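Local coordinates for protein chorismate synthase (Campylobacter jejuni, PDB 1SQ1) that probably catalyses the FMNH2-dependent anti-1,4-elimination of phosphate from 5-enolpyruvylshikimate-3-phosphate to yield chorismate, the branch-point compound of aromatic amino acid biosynthesis, at residues E36-N41 against G134-A139; R126-R131 against G325-V330; A231-G236 against S333-L338. All blocks are in the same frame, centred on the assembly; numbering follows the deposited sequence.

The three contacts follow the helical layer of the subunit. Contact 1 joins helix 36-45 to helix 128-143, contact 2 joins residues 126-131, at the start of helix 128-143, to residues 325-330 of helix 325-346, and contact 3 joins helix 325-346 to helix 226-235. Their centres lie 11 to 15 Å apart, contacts 2 and 3 being the closest pair. Along the chain contact 2 interlocks with each of the others, while contact 1 closes before contact 3 opens. Helices distant in sequence are thus tied side by side through the shared helices 128-143 and 325-346. Contacts 1 and 3 also touch directly, and contacts 2 and 3 both border the second subunit.

Contact 1 (E36-N41 against G134-A139)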
# COMPACT_ATOMS: atom_id res chain seq x y z
N GLU A 36 18.66 21.72 -9.93
CA GLU A 36 17.78 22.60 -9.17
C GLU A 36 17.31 23.80 -9.96
O GLU A 36 16.48 24.56 -9.49
CB GLU A 36 18.47 23.07 -7.89
CG GLU A 36 17.47 23.55 -6.84
CD GLU A 36 18.09 23.75 -5.46
OE1 GLU A 36 18.84 22.85 -5.00
OE2 GLU A 36 17.82 24.79 -4.83
N GLU A 37 17.83 23.95 -11.17
CA GLU A 37 17.44 25.06 -12.02
C GLU A 37 16.18 24.64 -12.75
O GLU A 37 15.17 25.34 -12.70
CB GLU A 37 18.55 25.38 -13.02
CG GLU A 37 18.29 26.65 -13.83
CD GLU A 37 19.48 27.08 -14.68
OE1 GLU A 37 19.90 26.29 -15.56
OE2 GLU A 37 19.99 28.20 -14.45
N PHE A 38 16.26 23.50 -13.41
CA PHE A 38 15.13 22.94 -14.15
C PHE A 38 13.92 22.87 -13.22
O PHE A 38 12.78 22.96 -13.67
CB PHE A 38 15.48 21.54 -14.64
CG PHE A 38 14.31 20.79 -15.19
CD1 PHE A 38 13.55 19.96 -14.37
CD2 PHE A 38 13.97 20.91 -16.54
CE1 PHE A 38 12.46 19.27 -14.89
CE2 PHE A 38 12.88 20.22 -17.07
CZ PHE A 38 12.13 19.40 -16.24
N LEU A 39 14.18 22.70 -11.93
CA LEU A 39 13.12 22.64 -10.94
C LEU A 39 12.54 24.04 -10.79
O LEU A 39 11.35 24.25 -10.99
CB LEU A 39 13.66 22.18 -9.59
CG LEU A 39 12.78 22.52 -8.39
CD1 LEU A 39 11.54 21.64 -8.39
CD2 LEU A 39 13.57 22.32 -7.12
N GLN A 40 13.40 24.98 -10.44
CA GLN A 40 12.97 26.35 -10.24
C GLN A 40 12.28 26.93 -11.47
O GLN A 40 11.35 27.72 -11.35
CB GLN A 40 14.15 27.23 -9.85
CG GLN A 40 13.74 28.60 -9.39
CD GLN A 40 12.82 28.56 -8.18
OE1 GLN A 40 13.20 28.07 -7.11
NE2 GLN A 40 11.60 29.06 -8.35
N ASN A 41 12.73 26.54 -12.66
CA ASN A 41 12.11 27.04 -13.88
C ASN A 41 10.72 26.50 -14.09
O ASN A 41 9.80 27.23 -14.46
CB ASN A 41 12.95 26.71 -15.11
CG ASN A 41 14.20 27.55 -15.20
OD1 ASN A 41 14.17 28.75 -14.92
ND2 ASN A 41 15.30 26.92 -15.60
N GLY A 134 7.44 18.28 -7.28
CA GLY A 134 7.62 16.84 -7.31
C GLY A 134 7.83 16.28 -8.71
O GLY A 134 8.74 15.48 -8.92
N GLY A 135 6.99 16.68 -9.65
CA GLY A 135 7.14 16.20 -11.02
C GLY A 135 8.51 16.58 -11.59
O GLY A 135 9.14 15.79 -12.31
N ALA A 136 8.96 17.80 -11.28
CA ALA A 136 10.26 18.30 -11.73
C ALA A 136 11.34 17.29 -11.37
O ALA A 136 12.08 16.81 -12.22
CB ALA A 136 10.56 19.64 -11.06
N VAL A 137 11.40 17.01 -10.07
CA VAL A 137 12.35 16.06 -9.53
C VAL A 137 12.26 14.74 -10.28
O VAL A 137 13.27 14.16 -10.62
CB VAL A 137 12.08 15.78 -8.05
CG1 VAL A 137 12.94 14.63 -7.57
CG2 VAL A 137 12.35 17.03 -7.24
N ALA A 138 11.05 14.27 -10.55
CA ALA A 138 10.93 13.00 -11.24
C ALA A 138 11.44 13.09 -12.67
O ALA A 138 11.92 12.09 -13.21
CB ALA A 138 9.49 12.51 -11.22
N ALA A 139 11.34 14.26 -13.29
CA ALA A 139 11.82 14.40 -14.67
C ALA A 139 13.33 14.21 -14.70
O ALA A 139 13.88 13.76 -15.71
CB ALA A 139 11.45 15.75 -15.24
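In the helical layer of the subunit, helix 36-45 lies against helix 128-143, and F38 and L39 of the first supply the side chains that meet A136 and A139 of the second. The short helical segments run roughly antiparallel, at 145° between their N-to-C directions, with their axes 9.0 Å apart at closest approach. Such closeness goes with the small residues on helix 128-143: the CA atoms of L39 and A136 come to 5.3 Å of each other.

L39 reaches across with one branch of its fork. With the first torsion trans (chi1 161°) and the second at 72°, CD1 is the branch carried to the methyl of A136, with 3.5 Å between L39 CD1 and A136 CB. That same methyl also sits near the backbone of the facing helix, 3.9 Å from L39 CA, so A136 is set against the root of the leucine as well as its tip.

F38 covers the next turn. The far end of its ring does the touching: F38 CE1 lies 3.7 Å from A139 CB, and F38 CZ is 3.8 Å from the same methyl, which approaches the ring obliquely. The carbonyl oxygen of A136 comes to the ring edge, near its plane, 3.7 Å from F38 CE1.

Other elements close round the pair. R337 of helix 325-346 packs on both F38 and A139, L39 also touches A62 of strand 62-64, and V137, pointing away from helix 36-45, packs on I78 and I80 of strand 78-82. Largely apolar, with alanines on one side, this is close antiparallel helix packing, and it belongs to the beta-alpha-beta sandwich of chorismate synthases, in which helices lie between two antiparallel sheets.

Contact 2 (R126-R131 against G325-V330)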
# COMPACT_ATOMS: atom_id res chain seq x y z
N ARG A 126 -2.43 25.05 -1.84
CA ARG A 126 -2.54 25.04 -3.30
C ARG A 126 -1.60 23.98 -3.89
O ARG A 126 -0.58 24.30 -4.51
CB ARG A 126 -2.22 26.44 -3.87
CG ARG A 126 -0.86 27.03 -3.49
CD ARG A 126 -0.82 28.54 -3.77
NE ARG A 126 0.50 29.04 -4.16
CZ ARG A 126 1.55 29.16 -3.34
NH1 ARG A 126 1.47 28.82 -2.06
NH2 ARG A 126 2.71 29.62 -3.82
N GLU A 127 -1.97 22.71 -3.68
CA GLU A 127 -1.24 21.52 -4.13
C GLU A 127 -0.52 21.68 -5.46
O GLU A 127 0.57 21.14 -5.65
CB GLU A 127 -2.19 20.31 -4.21
CG GLU A 127 -3.62 20.67 -4.63
CD GLU A 127 -4.13 19.89 -5.84
OE1 GLU A 127 -3.61 20.09 -6.96
OE2 GLU A 127 -5.07 19.07 -5.68
N SER A 128 -1.16 22.40 -6.37
CA SER A 128 -0.63 22.65 -7.70
C SER A 128 0.88 22.91 -7.68
O SER A 128 1.63 22.32 -8.47
CB SER A 128 -1.36 23.85 -8.31
OG SER A 128 -0.89 24.13 -9.61
N VAL A 129 1.33 23.80 -6.79
CA VAL A 129 2.75 24.15 -6.66
C VAL A 129 3.58 22.93 -6.31
O VAL A 129 4.66 22.70 -6.87
CB VAL A 129 2.96 25.21 -5.57
CG1 VAL A 129 4.45 25.51 -5.42
CG2 VAL A 129 2.20 26.47 -5.91
N ALA A 130 3.08 22.15 -5.35
CA ALA A 130 3.77 20.94 -4.92
C ALA A 130 3.83 19.92 -6.06
O ALA A 130 4.91 19.45 -6.41
CB ALA A 130 3.05 20.35 -3.71
N ARG A 131 2.69 19.59 -6.65
CA ARG A 131 2.64 18.62 -7.74
C ARG A 131 3.70 18.94 -8.78
O ARG A 131 4.34 18.04 -9.32
CB ARG A 131 1.26 18.62 -8.38
CG ARG A 131 0.12 18.78 -7.38
CD ARG A 131 -1.25 18.86 -8.05
NE ARG A 131 -1.71 17.57 -8.57
CZ ARG A 131 -2.75 16.90 -8.10
NH1 ARG A 131 -3.09 15.73 -8.64
NH2 ARG A 131 -3.47 17.39 -7.10
N GLY A 325 -7.14 25.83 -17.31
CA GLY A 325 -6.61 24.77 -18.15
C GLY A 325 -5.21 25.11 -18.66
O GLY A 325 -4.49 24.25 -19.15
N VAL A 326 -4.82 26.38 -18.56
CA VAL A 326 -3.50 26.78 -19.00
C VAL A 326 -2.51 26.33 -17.94
O VAL A 326 -1.60 25.58 -18.24
CB VAL A 326 -3.40 28.31 -19.22
CG1 VAL A 326 -1.94 28.72 -19.37
CG2 VAL A 326 -4.16 28.70 -20.47
N ARG A 327 -2.70 26.80 -16.70
CA ARG A 327 -1.83 26.41 -15.59
C ARG A 327 -1.92 24.89 -15.47
O ARG A 327 -0.94 24.21 -15.17
CB ARG A 327 -2.30 27.07 -14.28
CG ARG A 327 -1.44 26.78 -13.04
CD ARG A 327 -2.02 27.41 -11.73
NE ARG A 327 -2.74 26.45 -10.88
CZ ARG A 327 -3.19 26.69 -9.64
NH1 ARG A 327 -3.01 27.88 -9.08
NH2 ARG A 327 -3.82 25.74 -8.95
N GLY A 328 -3.11 24.35 -15.73
CA GLY A 328 -3.32 22.92 -15.63
C GLY A 328 -2.46 22.09 -16.55
O GLY A 328 -2.15 20.94 -16.25
N SER A 329 -2.07 22.66 -17.69
CA SER A 329 -1.25 21.91 -18.63
C SER A 329 0.10 21.66 -17.97
O SER A 329 0.69 20.59 -18.14
CB SER A 329 -1.04 22.70 -19.92
OG SER A 329 -0.10 23.73 -19.73
N VAL A 330 0.59 22.65 -17.22
CA VAL A 330 1.88 22.51 -16.54
C VAL A 330 1.82 21.40 -15.49
O VAL A 330 2.80 20.69 -15.26
CB VAL A 330 2.30 23.83 -15.82
CG1 VAL A 330 3.70 23.67 -15.23
CG2 VAL A 330 2.27 25.00 -16.77
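R327 reaches from helix 325-346 to S128 on helix 128-143, and its long side chain does most of the reaching between backbones whose nearest CA atoms, those of S128 and G328, are 8.4 Å apart. CB points toward S128, and CG continues outward in an extended chain (chi1 -178°, chi2 -177°). R327 CD comes within 4.1 Å of S128 OG. A bend at chi3 (101°) then turns the guanidinium so that one of its faces lies over S128 CB. R327 NE is 3.2 Å from S128 OG, but the angle is too poor for a hydrogen bond, and R327 CZ lies 3.6 Å from S128 CB. At the tip, NH2 stays over the serine, while NH1 comes close to NH2 of R46.

The serine hydroxyl is hydrogen-bonded to NE of R46. S128 therefore holds one arginine by its oxygen and lies beneath the face of another. E127, at the N-cap position, packs on K225 of the second subunit. With R46 a predicted NADP(+) ligand and the side chain of R327 about 6 Å from that of N238, a predicted FMN ligand, the cluster is consistent with the basic, anion-binding active site of chorismate synthases.

Contact 3 (A231-G236 against S333-L338); sequences AHALMG and SAMVRL
Helix 226-235 comes close to helix 325-346 where A233 faces M335, their CA atoms 5.9 Å apart. M335, a selenomethionine here, packs on A233. Its CG stands anti to the carbonyl carbon (chi1 -66°), and two further bends, at chi2 and chi3, fold the chain back so that the terminal methyl meets the alanine: M335 CE lies 3.5 Å from A233 CB. Nearer the root, M335 CB is 3.9 Å from A233 CB, and M335 CG lies 3.8 Å from A233 O. A233 is thus touched by both the base and the end of one curled side chain.

Beside this pair, L234 and V336 cross obliquely, one branch of each meeting the other, with L234 CD2 4.0 Å from V336 CG2. F4 of strand 3-4 packs on A233 and M335, whereas L234 and V336 turn to T290 and L288 of strand 286-292. On helix 226-235, H232 O is hydrogen-bonded to S228 OG of the second subunit.

The side chains that touch are all apolar and buried, so between these segments the contact rests on apolar packing, with no directional bond between them, while the backbone carbonyl of the adjacent H232 is turned to the subunit interface.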
# COMPACT_ATOMS: atom_id res chain seq x y z
N ALA A 231 -4.55 7.91 -16.08
CA ALA A 231 -5.93 8.37 -15.96
C ALA A 231 -6.22 8.86 -14.56
O ALA A 231 -6.94 9.85 -14.36
CB ALA A 231 -6.87 7.25 -16.31
N HIS A 232 -5.67 8.16 -13.58
CA HIS A 232 -5.84 8.45 -12.17
C HIS A 232 -5.15 9.76 -11.81
O HIS A 232 -5.74 10.62 -11.15
CB HIS A 232 -5.28 7.28 -11.37
CG HIS A 232 -5.42 7.39 -9.89
ND1 HIS A 232 -4.88 8.44 -9.17
CD2 HIS A 232 -5.91 6.53 -8.97
CE1 HIS A 232 -5.02 8.21 -7.87
NE2 HIS A 232 -5.64 7.06 -7.73
N ALA A 233 -3.91 9.93 -12.26
CA ALA A 233 -3.18 11.16 -11.96
C ALA A 233 -3.75 12.39 -12.69
O ALA A 233 -3.75 13.48 -12.14
CB ALA A 233 -1.70 10.98 -12.28
N LEU A 234 -4.23 12.20 -13.93
CA LEU A 234 -4.79 13.30 -14.71
C LEU A 234 -6.22 13.69 -14.26
O LEU A 234 -6.48 14.87 -14.01
CB LEU A 234 -4.76 12.94 -16.20
CG LEU A 234 -3.35 12.86 -16.82
CD1 LEU A 234 -3.38 12.41 -18.30
CD2 LEU A 234 -2.68 14.22 -16.70
N MSE A 235 -7.13 12.72 -14.15
CA MSE A 235 -8.51 12.99 -13.69
C MSE A 235 -8.43 13.64 -12.32
O MSE A 235 -9.26 14.47 -11.96
CB MSE A 235 -9.33 11.70 -13.57
CG MSE A 235 -10.09 11.23 -14.81
SE MSE A 235 -11.57 12.35 -15.35
CE MSE A 235 -11.92 13.13 -13.63
N GLY A 236 -7.44 13.22 -11.53
CA GLY A 236 -7.27 13.77 -10.20
C GLY A 236 -6.99 15.26 -10.17
O GLY A 236 -7.23 15.94 -9.17
N SER A 333 1.67 17.85 -16.89
CA SER A 333 3.01 17.36 -17.21
C SER A 333 3.65 16.72 -15.99
O SER A 333 4.09 15.58 -16.04
CB SER A 333 3.91 18.50 -17.72
OG SER A 333 3.71 18.74 -19.10
N ALA A 334 3.68 17.47 -14.88
CA ALA A 334 4.26 16.98 -13.64
C ALA A 334 3.70 15.61 -13.27
O ALA A 334 4.45 14.69 -12.98
CB ALA A 334 4.01 17.97 -12.52
N MSE A 335 2.38 15.49 -13.29
CA MSE A 335 1.72 14.23 -12.96
C MSE A 335 2.14 13.08 -13.88
O MSE A 335 2.41 11.97 -13.40
CB MSE A 335 0.19 14.37 -13.00
CG MSE A 335 -0.40 15.28 -11.94
SE MSE A 335 0.25 14.95 -10.14
CE MSE A 335 -0.48 13.18 -9.82
N VAL A 336 2.18 13.33 -15.18
CA VAL A 336 2.57 12.26 -16.10
C VAL A 336 4.03 11.92 -15.86
O VAL A 336 4.48 10.81 -16.10
CB VAL A 336 2.37 12.67 -17.57
CG1 VAL A 336 2.87 11.56 -18.47
CG2 VAL A 336 0.90 12.93 -17.83
N ARG A 337 4.77 12.89 -15.33
CA ARG A 337 6.17 12.70 -15.03
C ARG A 337 6.26 11.71 -13.88
O ARG A 337 6.86 10.64 -14.04
CB ARG A 337 6.81 14.01 -14.60
CG ARG A 337 8.14 14.30 -15.24
CD ARG A 337 8.00 15.18 -16.47
NE ARG A 337 7.90 16.60 -16.15
CZ ARG A 337 8.26 17.56 -17.00
NH1 ARG A 337 8.75 17.24 -18.20
NH2 ARG A 337 8.12 18.84 -16.67
N LEU A 338 5.66 12.06 -12.74
CA LEU A 338 5.67 11.21 -11.56
C LEU A 338 5.31 9.76 -11.88
O LEU A 338 6.02 8.83 -11.49
CB LEU A 338 4.71 11.75 -10.50
CG LEU A 338 5.13 13.05 -9.80
CD1 LEU A 338 3.88 13.73 -9.30
CD2 LEU A 338 6.09 12.80 -8.64